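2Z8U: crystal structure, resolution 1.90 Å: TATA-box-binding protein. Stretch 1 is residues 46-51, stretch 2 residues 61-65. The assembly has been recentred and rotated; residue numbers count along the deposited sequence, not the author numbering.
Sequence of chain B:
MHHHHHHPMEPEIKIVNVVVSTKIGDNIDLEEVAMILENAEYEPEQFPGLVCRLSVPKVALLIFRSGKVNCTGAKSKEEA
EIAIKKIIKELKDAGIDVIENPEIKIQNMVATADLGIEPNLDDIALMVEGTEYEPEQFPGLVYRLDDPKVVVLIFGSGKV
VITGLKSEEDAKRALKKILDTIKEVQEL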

# COMPACT_ATOMS: atom_id res chain seq x y z
N GLN B 46 17.99 -22.35 19.22
CA GLN B 46 17.73 -21.99 17.84
C GLN B 46 16.24 -21.87 17.58
O GLN B 46 15.79 -20.95 16.89
N PHE B 47 15.48 -22.81 18.15
CA PHE B 47 14.06 -22.99 17.87
C PHE B 47 13.39 -23.69 19.08
O PHE B 47 13.95 -24.63 19.63
N PRO B 48 12.20 -23.21 19.50
CA PRO B 48 11.65 -23.71 20.77
C PRO B 48 11.02 -25.11 20.70
O PRO B 48 10.86 -25.73 21.74
N GLY B 49 10.67 -25.58 19.50
CA GLY B 49 9.94 -26.86 19.34
C GLY B 49 10.84 -28.06 19.08
O GLY B 49 12.00 -27.91 18.66
N LEU B 50 10.32 -29.25 19.35
CA LEU B 50 11.06 -30.49 19.10
C LEU B 50 10.48 -31.18 17.89
O LEU B 50 9.26 -31.31 17.77
N VAL B 51 11.36 -31.68 17.01
CA VAL B 51 10.93 -32.37 15.78
C VAL B 51 11.24 -33.86 15.87
O VAL B 51 12.36 -34.24 16.18
N LEU B 61 6.39 -35.05 13.49
CA LEU B 61 5.68 -34.34 14.55
C LEU B 61 6.54 -33.19 15.04
O LEU B 61 7.77 -33.32 15.14
N LEU B 62 5.89 -32.08 15.35
CA LEU B 62 6.51 -30.94 15.98
C LEU B 62 5.85 -30.79 17.33
O LEU B 62 4.61 -30.70 17.42
N ILE B 63 6.66 -30.87 18.39
CA ILE B 63 6.13 -30.84 19.74
C ILE B 63 6.63 -29.61 20.51
O ILE B 63 7.83 -29.37 20.57
N PHE B 64 5.70 -28.88 21.12
CA PHE B 64 6.06 -27.69 21.91
C PHE B 64 5.94 -27.94 23.42
O PHE B 64 5.23 -28.84 23.85
N ARG B 65 6.65 -27.13 24.22
CA ARG B 65 6.54 -27.15 25.68
C ARG B 65 5.07 -26.94 26.16
O ARG B 65 4.67 -27.51 27.15

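The apolar centre of this antiparallel pairing gathers around L62, whose side chain shares one face of the sheet with that of V51. L62 takes chi1 t and chi2 p, which brings CD1 nearer to stretch 1. Its neighbours there include F47, with CE2 of F47 3.6 Å from CD1 of L62 at the ring's edge; G49, with its CA 3.9 Å from CD1 of L62; and V51 (chi1 t), with CG2 of V51 4.1 Å from CD1 of L62. The CA-to-CB bond of F47 points sideways, but chi1 t carries its ring nearer to stretch 2. The CA-to-CB bond of F64 points away, and chi1 m returns its ring, so that CZ of F47 and CZ of F64 lie 4.3 Å apart in an oblique contact. G49 has no side chain, and the F64 ring uses the space: CD1 of F64 comes within 3.8 Å of CA of G49. A CB on G49 would fall 2.7 Å from CD1 of L62 and 3.0 Å from CE1 of F64, both clashes. On the other face, L50 (chi1 t, chi2 off-well at 148°) packs on I63 (chi1 m, chi2 t), CD2 of L50 lying 4.2 Å from CD1 of I63. The backbones of L50 and I63 hold the strands in register through two nearly straight hydrogen bonds, N of L50 to O of I63 at 2.8 Å and N of I63 to O of L50 at 2.7 Å. CA-H...O contacts supplement them, from CA of L62 to O of L50 (3.3 Å) and from CA of V51 to O of L61 (3.4 Å). At the polar edge, beyond the strand pairing, a water bridges the stretches, donating to O of P48 (2.8 Å) and accepting from N of R65 (2.8 Å). The CA-to-CB bond of R65 points sideways, and its NH2 is hydrogen-bonded elsewhere in the structure.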

# COMPACT_ATOMS: atom_id res chain seq x y z
CB GLN B 46 18.31 -23.05 16.90
CG GLN B 46 19.75 -23.44 17.21
CD GLN B 46 20.30 -24.52 16.29
OE1 GLN B 46 19.57 -25.14 15.51
NE2 GLN B 46 21.61 -24.77 16.39
CB PHE B 47 13.88 -23.80 16.58
CG PHE B 47 12.45 -24.02 16.20
CD1 PHE B 47 11.71 -23.01 15.58
CD2 PHE B 47 11.82 -25.23 16.46
CE1 PHE B 47 10.38 -23.20 15.23
CE2 PHE B 47 10.48 -25.44 16.12
CZ PHE B 47 9.76 -24.42 15.50
CB PRO B 48 10.58 -22.66 21.11
CG PRO B 48 10.80 -21.50 20.13
CD PRO B 48 11.31 -22.20 18.91
CB LEU B 50 11.02 -31.43 20.32
CG LEU B 50 11.66 -32.81 20.20
CD1 LEU B 50 12.21 -33.24 21.54
CD2 LEU B 50 10.71 -33.87 19.62
CB VAL B 51 11.61 -31.78 14.51
CG1 VAL B 51 11.17 -32.52 13.25
CG2 VAL B 51 11.30 -30.29 14.40
CB LEU B 61 5.36 -35.29 15.72
CG LEU B 61 4.40 -36.48 15.47
CD1 LEU B 61 5.16 -37.73 15.04
CD2 LEU B 61 3.67 -36.78 16.74
CB LEU B 62 6.32 -29.67 15.13
CG LEU B 62 6.75 -28.30 15.70
CD1 LEU B 62 8.22 -28.23 16.06
CD2 LEU B 62 6.40 -27.19 14.70
CB ILE B 63 6.54 -32.10 20.55
CG1 ILE B 63 6.24 -33.39 19.75
CG2 ILE B 63 5.87 -32.08 21.93
CD1 ILE B 63 6.69 -34.67 20.42
CB PHE B 64 5.16 -26.52 21.48
CG PHE B 64 5.48 -25.97 20.11
CD1 PHE B 64 6.59 -25.15 19.91
CD2 PHE B 64 4.68 -26.27 19.03
CE1 PHE B 64 6.89 -24.63 18.65
CE2 PHE B 64 4.96 -25.75 17.75
CZ PHE B 64 6.07 -24.93 17.57
CB ARG B 65 7.48 -26.08 26.29
CG ARG B 65 7.64 -26.10 27.81
CD ARG B 65 8.97 -25.41 28.27
NE ARG B 65 10.13 -25.98 27.57
CZ ARG B 65 10.78 -27.10 27.92
NH1 ARG B 65 10.43 -27.80 29.00
NH2 ARG B 65 11.80 -27.53 27.18
O HOH W 1 8.37 -25.31 22.98